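Cysteine protease (Xylella fastidiosa, PDB 3OIS) probably cleaves peptide bonds as a cysteine protease of the papain family, and binds uridine diphosphate. Local coordinates at residues 58-64 with 242-246; 67-72 with 254-259; 71-77 with 146-150. All blocks are in the same frame, centred on the assembly; numbering follows the deposited sequence.

Interaction 1. Residues 58-64 with 242-246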
loop_
_atom_site.group_PDB
_atom_site.type_symbol
_atom_site.label_atom_id
_atom_site.label_comp_id
_atom_site.label_asym_id
_atom_site.label_seq_id
_atom_site.Cartn_x
_atom_site.Cartn_y
_atom_site.Cartn_z
ATOM N N PRO A 58 3.410 4.543 -23.735
ATOM C CA PRO A 58 2.115 4.278 -24.342
ATOM C C PRO A 58 1.039 5.160 -23.734
ATOM O O PRO A 58 1.232 5.738 -22.619
ATOM C CB PRO A 58 1.863 2.826 -23.996
ATOM C CG PRO A 58 2.523 2.667 -22.686
ATOM C CD PRO A 58 3.791 3.510 -22.770
ATOM N N PRO A 59 -0.095 5.313 -24.455
ATOM C CA PRO A 59 -1.151 6.127 -23.893
ATOM C C PRO A 59 -1.869 5.500 -22.696
ATOM O O PRO A 59 -2.549 6.241 -21.982
ATOM C CB PRO A 59 -2.101 6.333 -25.076
ATOM C CG PRO A 59 -1.892 5.112 -25.909
ATOM C CD PRO A 59 -0.445 4.777 -25.793
ATOM N N LYS A 60 -1.816 4.179 -22.548
ATOM C CA LYS A 60 -2.621 3.480 -21.545
ATOM C C LYS A 60 -1.884 2.201 -21.106
ATOM O O LYS A 60 -1.306 1.417 -21.937
ATOM C CB LYS A 60 -4.073 3.179 -22.066
ATOM C CG LYS A 60 -4.901 2.240 -21.082
ATOM C CD LYS A 60 -6.305 1.880 -21.665
ATOM C CE LYS A 60 -7.120 1.087 -20.615
ATOM N NZ LYS A 60 -7.753 2.039 -19.600
ATOM N N VAL A 61 -1.794 2.020 -19.786
ATOM C CA VAL A 61 -1.278 0.763 -19.207
ATOM C C VAL A 61 -2.279 0.201 -18.230
ATOM O O VAL A 61 -2.848 0.930 -17.402
ATOM C CB VAL A 61 0.058 1.013 -18.534
ATOM C CG1 VAL A 61 0.572 -0.241 -17.761
ATOM C CG2 VAL A 61 1.109 1.501 -19.505
ATOM N N ASP A 62 -2.523 -1.114 -18.289
ATOM C CA ASP A 62 -3.479 -1.698 -17.338
ATOM C C ASP A 62 -2.947 -3.007 -16.854
ATOM O O ASP A 62 -3.139 -4.090 -17.467
ATOM C CB ASP A 62 -4.903 -1.809 -17.901
ATOM C CG ASP A 62 -5.898 -2.317 -16.890
ATOM O OD1 ASP A 62 -5.594 -2.405 -15.695
ATOM O OD2 ASP A 62 -7.032 -2.698 -17.302
ATOM N N LEU A 63 -2.279 -2.952 -15.697
ATOM C CA LEU A 63 -1.641 -4.164 -15.124
ATOM C C LEU A 63 -2.581 -4.883 -14.151
ATOM O O LEU A 63 -2.137 -5.718 -13.404
ATOM C CB LEU A 63 -0.298 -3.801 -14.376
ATOM C CG LEU A 63 0.720 -2.916 -15.151
ATOM C CD1 LEU A 63 2.061 -2.896 -14.386
ATOM C CD2 LEU A 63 0.938 -3.476 -16.579
ATOM N N THR A 64 -3.824 -4.429 -14.038
ATOM C CA THR A 64 -4.729 -5.022 -13.011
ATOM C C THR A 64 -4.565 -6.556 -13.023
ATOM O O THR A 64 -4.763 -7.219 -14.054
ATOM C CB THR A 64 -6.208 -4.678 -13.282
ATOM O OG1 THR A 64 -6.401 -3.276 -13.264
ATOM C CG2 THR A 64 -7.166 -5.273 -12.187
ATOM N N VAL A 242 -1.675 0.427 -10.449
ATOM C CA VAL A 242 -1.525 -0.672 -11.435
ATOM C C VAL A 242 -1.708 -0.213 -12.820
ATOM O O VAL A 242 -1.782 -1.043 -13.740
ATOM C CB VAL A 242 -2.630 -1.815 -11.153
ATOM C CG1 VAL A 242 -2.381 -2.457 -9.757
ATOM C CG2 VAL A 242 -4.084 -1.274 -11.222
ATOM N N GLY A 243 -1.767 1.075 -13.078
ATOM C CA GLY A 243 -2.019 1.512 -14.471
ATOM C C GLY A 243 -2.338 2.969 -14.621
ATOM O O GLY A 243 -2.323 3.741 -13.661
ATOM N N TYR A 244 -2.474 3.432 -15.872
ATOM C CA TYR A 244 -2.878 4.809 -16.135
ATOM C C TYR A 244 -3.604 4.911 -17.484
ATOM O O TYR A 244 -3.528 3.984 -18.269
ATOM C CB TYR A 244 -1.650 5.743 -16.169
ATOM C CG TYR A 244 -0.616 5.456 -17.263
ATOM C CD1 TYR A 244 0.522 4.691 -17.043
ATOM C CD2 TYR A 244 -0.804 6.027 -18.509
ATOM C CE1 TYR A 244 1.464 4.471 -18.073
ATOM C CE2 TYR A 244 0.116 5.847 -19.520
ATOM C CZ TYR A 244 1.249 5.093 -19.291
ATOM O OH TYR A 244 2.185 4.910 -20.322
ATOM N N ASP A 245 -4.314 6.006 -17.692
ATOM C CA ASP A 245 -5.042 6.173 -18.948
ATOM C C ASP A 245 -4.976 7.615 -19.327
ATOM O O ASP A 245 -5.656 8.466 -18.706
ATOM C CB ASP A 245 -6.488 5.645 -18.859
ATOM C CG ASP A 245 -7.115 5.478 -20.257
ATOM O OD1 ASP A 245 -6.590 6.103 -21.186
ATOM O OD2 ASP A 245 -8.032 4.670 -20.448
ATOM N N ASP A 246 -4.153 7.934 -20.339
ATOM C CA ASP A 246 -4.129 9.334 -20.874
ATOM C C ASP A 246 -5.482 9.830 -21.350
ATOM O O ASP A 246 -5.670 11.057 -21.355
ATOM C CB ASP A 246 -3.136 9.522 -22.019
ATOM C CG ASP A 246 -1.712 9.540 -21.560
ATOM O OD1 ASP A 246 -1.432 9.625 -20.319
ATOM O OD2 ASP A 246 -0.831 9.446 -22.439
HETATM O O HOH W 1 1.586 8.448 -22.153
#

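Interaction 2. Residues 67-72 with 254-259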
loop_
_atom_site.group_PDB
_atom_site.type_symbol
_atom_site.label_atom_id
_atom_site.label_comp_id
_atom_site.label_asym_id
_atom_site.label_seq_id
_atom_site.Cartn_x
_atom_site.Cartn_y
_atom_site.Cartn_z
ATOM N N PHE A 67 -6.102 -11.459 -9.177
ATOM C CA PHE A 67 -6.543 -11.653 -7.806
ATOM C C PHE A 67 -7.341 -10.454 -7.307
ATOM O O PHE A 67 -6.960 -9.302 -7.544
ATOM C CB PHE A 67 -5.387 -12.018 -6.871
ATOM C CG PHE A 67 -4.249 -10.953 -6.795
ATOM C CD1 PHE A 67 -4.168 -10.019 -5.732
ATOM C CD2 PHE A 67 -3.234 -10.987 -7.699
ATOM C CE1 PHE A 67 -3.016 -9.135 -5.684
ATOM C CE2 PHE A 67 -2.135 -10.167 -7.710
ATOM C CZ PHE A 67 -2.031 -9.155 -6.705
ATOM N N GLN A 68 -8.423 -10.732 -6.597
ATOM C CA GLN A 68 -9.333 -9.654 -6.254
ATOM C C GLN A 68 -8.704 -8.785 -5.164
ATOM O O GLN A 68 -7.743 -9.200 -4.480
ATOM C CB GLN A 68 -10.684 -10.155 -5.766
ATOM C CG GLN A 68 -10.664 -10.982 -4.552
ATOM C CD GLN A 68 -12.005 -11.744 -4.362
ATOM O OE1 GLN A 68 -13.056 -11.146 -4.053
ATOM N NE2 GLN A 68 -11.949 -13.080 -4.541
ATOM N N VAL A 69 -9.290 -7.613 -5.010
ATOM C CA VAL A 69 -8.869 -6.738 -3.883
ATOM C C VAL A 69 -9.015 -7.435 -2.544
ATOM O O VAL A 69 -9.894 -8.325 -2.363
ATOM C CB VAL A 69 -9.587 -5.365 -3.887
ATOM C CG1 VAL A 69 -9.283 -4.554 -5.146
ATOM C CG2 VAL A 69 -11.091 -5.588 -3.669
ATOM N N TYR A 70 -8.176 -7.022 -1.607
ATOM C CA TYR A 70 -8.419 -7.424 -0.227
ATOM C C TYR A 70 -9.272 -6.428 0.490
ATOM O O TYR A 70 -9.567 -5.378 -0.042
ATOM C CB TYR A 70 -7.080 -7.466 0.559
ATOM C CG TYR A 70 -5.822 -7.995 -0.168
ATOM C CD1 TYR A 70 -5.831 -9.225 -0.899
ATOM C CD2 TYR A 70 -4.659 -7.229 -0.219
ATOM C CE1 TYR A 70 -4.707 -9.705 -1.510
ATOM C CE2 TYR A 70 -3.505 -7.705 -0.874
ATOM C CZ TYR A 70 -3.522 -8.959 -1.503
ATOM O OH TYR A 70 -2.396 -9.459 -2.145
ATOM N N ASP A 71 -9.653 -6.769 1.731
ATOM C CA ASP A 71 -10.384 -5.800 2.530
ATOM C C ASP A 71 -9.612 -5.666 3.841
ATOM O O ASP A 71 -9.579 -6.627 4.647
ATOM C CB ASP A 71 -11.812 -6.298 2.798
ATOM C CG ASP A 71 -12.671 -5.283 3.504
ATOM O OD1 ASP A 71 -12.155 -4.289 4.093
ATOM O OD2 ASP A 71 -13.936 -5.485 3.523
ATOM N N GLN A 72 -8.971 -4.506 4.095
ATOM C CA GLN A 72 -8.171 -4.427 5.322
ATOM C C GLN A 72 -9.013 -4.255 6.544
ATOM O O GLN A 72 -8.512 -4.390 7.647
ATOM C CB GLN A 72 -7.209 -3.262 5.203
ATOM C CG GLN A 72 -7.872 -1.902 5.307
ATOM C CD GLN A 72 -6.782 -0.828 5.251
ATOM O OE1 GLN A 72 -6.353 -0.217 6.310
ATOM N NE2 GLN A 72 -6.398 -0.501 4.070
ATOM N N ARG A 254 -5.432 0.112 -6.932
ATOM C CA ARG A 254 -6.020 -1.028 -6.204
ATOM C C ARG A 254 -6.183 -0.595 -4.802
ATOM O O ARG A 254 -5.210 -0.335 -4.093
ATOM C CB ARG A 254 -5.003 -2.147 -6.313
ATOM C CG ARG A 254 -5.460 -3.452 -5.617
ATOM C CD ARG A 254 -4.311 -4.491 -5.634
ATOM N NE ARG A 254 -4.569 -5.519 -4.674
ATOM C CZ ARG A 254 -5.340 -6.623 -4.867
ATOM N NH1 ARG A 254 -5.923 -6.860 -6.064
ATOM N NH2 ARG A 254 -5.525 -7.501 -3.880
ATOM N N ASN A 255 -7.440 -0.469 -4.360
ATOM C CA ASN A 255 -7.681 -0.093 -2.931
ATOM C C ASN A 255 -7.800 -1.406 -2.096
ATOM O O ASN A 255 -7.716 -2.519 -2.692
ATOM C CB ASN A 255 -8.880 0.796 -2.803
ATOM C CG ASN A 255 -8.800 1.729 -1.580
ATOM O OD1 ASN A 255 -7.995 1.512 -0.680
ATOM N ND2 ASN A 255 -9.615 2.777 -1.575
ATOM N N SER A 256 -7.921 -1.310 -0.774
ATOM C CA SER A 256 -7.955 -2.440 0.140
ATOM C C SER A 256 -9.194 -2.298 1.018
ATOM O O SER A 256 -9.148 -2.574 2.211
ATOM C CB SER A 256 -6.649 -2.456 0.972
ATOM O OG SER A 256 -6.414 -1.125 1.493
ATOM N N TRP A 257 -10.300 -1.889 0.413
ATOM C CA TRP A 257 -11.580 -1.661 1.158
ATOM C C TRP A 257 -12.638 -2.623 0.623
ATOM O O TRP A 257 -13.861 -2.385 0.800
ATOM C CB TRP A 257 -12.074 -0.207 1.020
ATOM C CG TRP A 257 -11.122 0.780 1.704
ATOM C CD1 TRP A 257 -10.105 0.489 2.622
ATOM C CD2 TRP A 257 -10.999 2.184 1.399
ATOM N NE1 TRP A 257 -9.421 1.682 2.963
ATOM C CE2 TRP A 257 -9.956 2.707 2.208
ATOM C CE3 TRP A 257 -11.716 3.062 0.563
ATOM C CZ2 TRP A 257 -9.613 4.076 2.169
ATOM C CZ3 TRP A 257 -11.388 4.407 0.538
ATOM C CH2 TRP A 257 -10.307 4.898 1.299
ATOM N N GLY A 258 -12.203 -3.773 0.126
ATOM C CA GLY A 258 -13.185 -4.758 -0.439
ATOM C C GLY A 258 -13.663 -4.439 -1.854
ATOM O O GLY A 258 -13.331 -3.362 -2.435
ATOM N N ASN A 259 -14.441 -5.390 -2.430
ATOM C CA ASN A 259 -14.857 -5.227 -3.839
ATOM C C ASN A 259 -16.241 -4.597 -4.064
ATOM O O ASN A 259 -16.729 -4.548 -5.248
ATOM C CB ASN A 259 -14.681 -6.549 -4.624
ATOM C CG ASN A 259 -15.710 -7.623 -4.244
ATOM O OD1 ASN A 259 -15.706 -8.735 -4.845
ATOM N ND2 ASN A 259 -16.602 -7.326 -3.324
HETATM O O HOH W 2 -6.522 -4.900 -1.958
#

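Interaction 3. Residues 71-77 with 146-150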
loop_
_atom_site.group_PDB
_atom_site.type_symbol
_atom_site.label_atom_id
_atom_site.label_comp_id
_atom_site.label_asym_id
_atom_site.label_seq_id
_atom_site.Cartn_x
_atom_site.Cartn_y
_atom_site.Cartn_z
ATOM N N ASP A 71 -9.653 -6.769 1.731
ATOM C CA ASP A 71 -10.384 -5.800 2.530
ATOM C C ASP A 71 -9.612 -5.666 3.841
ATOM O O ASP A 71 -9.579 -6.627 4.647
ATOM C CB ASP A 71 -11.812 -6.298 2.798
ATOM C CG ASP A 71 -12.671 -5.283 3.504
ATOM O OD1 ASP A 71 -12.155 -4.289 4.093
ATOM O OD2 ASP A 71 -13.936 -5.485 3.523
ATOM N N GLN A 72 -8.971 -4.506 4.095
ATOM C CA GLN A 72 -8.171 -4.427 5.322
ATOM C C GLN A 72 -9.013 -4.255 6.544
ATOM O O GLN A 72 -8.512 -4.390 7.647
ATOM C CB GLN A 72 -7.209 -3.262 5.203
ATOM C CG GLN A 72 -7.872 -1.902 5.307
ATOM C CD GLN A 72 -6.782 -0.828 5.251
ATOM O OE1 GLN A 72 -6.353 -0.217 6.310
ATOM N NE2 GLN A 72 -6.398 -0.501 4.070
ATOM N N GLY A 73 -10.318 -4.006 6.361
ATOM C CA GLY A 73 -11.220 -3.794 7.516
ATOM C C GLY A 73 -10.797 -2.659 8.455
ATOM O O GLY A 73 -10.403 -1.542 8.005
ATOM N N ARG A 74 -10.966 -2.909 9.748
ATOM C CA ARG A 74 -11.059 -1.813 10.705
ATOM C C ARG A 74 -9.740 -1.497 11.381
ATOM O O ARG A 74 -9.756 -0.869 12.470
ATOM C CB ARG A 74 -12.063 -2.251 11.797
ATOM C CG ARG A 74 -13.474 -2.483 11.240
ATOM C CD ARG A 74 -14.376 -3.116 12.314
ATOM N NE ARG A 74 -13.981 -4.493 12.437
ATOM C CZ ARG A 74 -14.360 -5.305 13.438
ATOM N NH1 ARG A 74 -15.175 -4.829 14.407
ATOM N NH2 ARG A 74 -13.942 -6.569 13.444
ATOM N N ILE A 75 -8.650 -1.920 10.793
ATOM C CA ILE A 75 -7.327 -1.569 11.325
ATOM C C ILE A 75 -6.487 -0.755 10.299
ATOM O O ILE A 75 -6.851 -0.618 9.111
ATOM C CB ILE A 75 -6.604 -2.872 11.770
ATOM C CG1 ILE A 75 -6.330 -3.853 10.571
ATOM C CG2 ILE A 75 -7.266 -3.443 13.038
ATOM C CD1 ILE A 75 -5.398 -5.108 11.043
ATOM N N GLY A 76 -5.294 -0.305 10.749
ATOM C CA GLY A 76 -4.460 0.654 9.975
ATOM C C GLY A 76 -3.370 -0.018 9.167
ATOM O O GLY A 76 -2.170 0.365 9.231
ATOM N N SER A 77 -3.796 -1.073 8.433
ATOM C CA SER A 77 -2.862 -1.962 7.818
ATOM C C SER A 77 -2.673 -1.669 6.335
ATOM O O SER A 77 -2.224 -2.553 5.592
ATOM C CB SER A 77 -3.312 -3.419 8.093
ATOM O OG SER A 77 -4.582 -3.606 7.477
ATOM N N TYR A 146 -5.611 -13.249 8.473
ATOM C CA TYR A 146 -6.039 -11.881 8.766
ATOM C C TYR A 146 -7.217 -11.789 9.722
ATOM O O TYR A 146 -8.135 -12.576 9.610
ATOM C CB TYR A 146 -6.402 -11.223 7.419
ATOM C CG TYR A 146 -6.357 -9.704 7.501
ATOM C CD1 TYR A 146 -5.117 -9.036 7.569
ATOM C CD2 TYR A 146 -7.558 -8.968 7.493
ATOM C CE1 TYR A 146 -5.087 -7.603 7.660
ATOM C CE2 TYR A 146 -7.581 -7.565 7.659
ATOM C CZ TYR A 146 -6.294 -6.903 7.691
ATOM O OH TYR A 146 -6.282 -5.525 7.746
ATOM N N GLY A 147 -7.200 -10.842 10.669
ATOM C CA GLY A 147 -8.355 -10.634 11.538
ATOM C C GLY A 147 -8.307 -9.160 11.846
ATOM O O GLY A 147 -7.257 -8.684 12.209
ATOM N N ASP A 148 -9.402 -8.456 11.593
ATOM C CA ASP A 148 -9.387 -6.966 11.673
ATOM C C ASP A 148 -9.995 -6.437 12.988
ATOM O O ASP A 148 -10.437 -5.313 12.987
ATOM C CB ASP A 148 -10.094 -6.343 10.460
ATOM C CG ASP A 148 -11.626 -6.319 10.635
ATOM O OD1 ASP A 148 -12.145 -7.304 11.229
ATOM O OD2 ASP A 148 -12.279 -5.404 10.175
ATOM N N THR A 149 -10.024 -7.249 14.069
ATOM C CA THR A 149 -10.449 -6.714 15.379
ATOM C C THR A 149 -9.740 -5.389 15.632
ATOM O O THR A 149 -8.489 -5.356 15.598
ATOM C CB THR A 149 -10.103 -7.665 16.512
ATOM O OG1 THR A 149 -10.772 -8.928 16.314
ATOM C CG2 THR A 149 -10.599 -7.119 17.813
ATOM N N PRO A 150 -10.497 -4.305 15.873
ATOM C CA PRO A 150 -9.847 -2.985 15.956
ATOM C C PRO A 150 -9.366 -2.667 17.373
ATOM O O PRO A 150 -9.684 -3.427 18.371
ATOM C CB PRO A 150 -10.949 -1.998 15.535
ATOM C CG PRO A 150 -12.293 -2.750 16.000
ATOM C CD PRO A 150 -11.983 -4.219 15.726
#

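Interaction 1. Residues 58-64 with 242-246
Pro58 O is gripped twice: the Tyr244 hydroxyl donates to it, OH to O 2.6 Å, and a water gives one proton to this oxygen and another to Asp246 OD2, bridging the two segments. The other oxygen of Asp246, OD1, is bonded to Tyr271 OH and salt-bridged to Lys195. Pro58 O sits at the edge of the Tyr244 ring, in its plane, while Val61 N stands over the centre of one ring face. With chi1 at 62°, the ring leans across the neighbouring strand until CE1 meets Val61 CG2 at 3.3 Å. Leu198 of helix 191-199 packs against both side chains. Backbone bonds between Val61 and Tyr244, each N reaching the other's O at 3.0 Å, add strand 60-62, antiparallel, as an edge strand to the beta domain of the papain-like fold. At the two ends of the pairing, Leu63 N donates to Val242 O at 2.8 Å and Asp246 N to Pro59 O at 2.9 Å. On the opposite face Lys60 runs extended to CE and then bends, chi4 81°, which sets NZ above the carboxylate plane of Asp245, 2.8 Å from OD2 in a salt bridge. Asp62 OD1 closes an Asx turn with Thr64 N.

Interaction 2. Residues 67-72 with 254-259
Arg254 sends CG directly opposite its backbone N, chi1 -179°, and stays extended as far as NE, which carries the guanidinium across to the Phe67-Tyr70 loop. Tyr70, its CG beside its own backbone N, turns one ring face to meet it. The result is a cation-pi contact in which CZ of Arg254 lies 4.5 Å from the centroid of the Tyr70 ring, and NH2 is the atom poised over the ring centre. The two planes are steeply inclined, 77° apart, so the guanidinium meets the ring with an edge. Its own faces are taken as well, Phe67 CE1 over one and Val69 CG1 over the other. Two backbone carbonyls complete the clasp, each approached from above its plane: NH1 of Arg254 donates to Phe67 O at 3.0 Å and NH2 to Gln68 O at 2.9 Å. NH1 also binds Tyr266 OH, so the buried charge is held from several directions.

Asn255-Ser256-Trp257-Gly258 is the Asn-Ser-Trp-Gly sequence of papain-like proteases, whose asparagine orients the catalytic histidine in papain; here the side chain of Asn255 touches His237, and the Trp257 ring stacks on that histidine. The loop is fastened to the 67-72 segment by its backbone. Gln72 N donates to Ser256 O at 2.7 Å in an almost straight bond, and Gly258 N reaches Tyr70 O at 3.1 Å. A water spans Tyr70 N and Asn255 O, accepting from the first at 2.7 Å and donating to the second. Val69 packs against the same loop, its CG2 3.4 Å from Gly258 C and its CB close to Asn255 O.

Interaction 3. Residues 71-77 with 146-150
Arg74 and Asp148 meet at a type II' turn, Gln72 to Ile75, in the connection that leads into helix 78-93; in papain-like folds this helix is the central one of the helical domain. An Asx turn overlaps its start, Asp71 OD1 accepting from Gly73 N.

Charge pairing dominates the exposed flank. Arg74 grips Asp148 side-on, NE donating to OD2 at 3.0 Å and NH2 to OD1 at 2.9 Å. Both bonds are nearly straight and lie in the guanidinium plane, yet they reach the oxygens from above the carboxylate plane, the two flat groups being turned 48° from each other. A bend at chi3, -74°, turns the NE/NH2 edge of the guanidinium toward the acid. Asp148 OD2 also accepts from Arg74 N at 2.9 Å, on its anti side, so that one residue holds it by backbone and side chain together.

Among neutral hydrogen bonds, the Tyr146 hydroxyl is the inner counterpart. It donates to Gln72 O in the carbonyl plane, on a lone pair, with OH and O 2.5 Å apart. Ser77 OG approaches the same hydroxyl at 2.6 Å from within the ring plane, and it is bonded to Asn81 as well. Arg104 makes a cation-pi contact with the Tyr146 ring.

Apolar groups pack round both polar centres: Ile75 at Tyr146, Pro150 on Arg74. Ile75 brings CD1 to 3.9 Å from Tyr146 CZ and CG2 close to the carbonyl oxygens of Thr149 and Asp148. Pro150 covers one face of the Arg74 guanidinium, its CD 3.5 Å from CZ and centred over the plane.

How the interactions relate
Read from the N terminus, the first segment met is 58-64, which interaction 1 joins to the end of the long strand 233-245, closing a loop of 177 residues. The chain then passes directly into 67-72, which interaction 2 ties to the loop that starts at the end of strand 250-254. These two closures cross, since their segments alternate along the chain. Interaction 3 picks up the same run at Asp71 and Gln72 and reaches 146-150, a shorter loop nested inside both others. One run of chain, 58-77, therefore starts on the edge of the beta sheet, passes the loop that follows strand 250-254, and ends among the helical parts, with interactions 1 and 3 on opposite sides of the chain's centre, their centres about 29 Å apart.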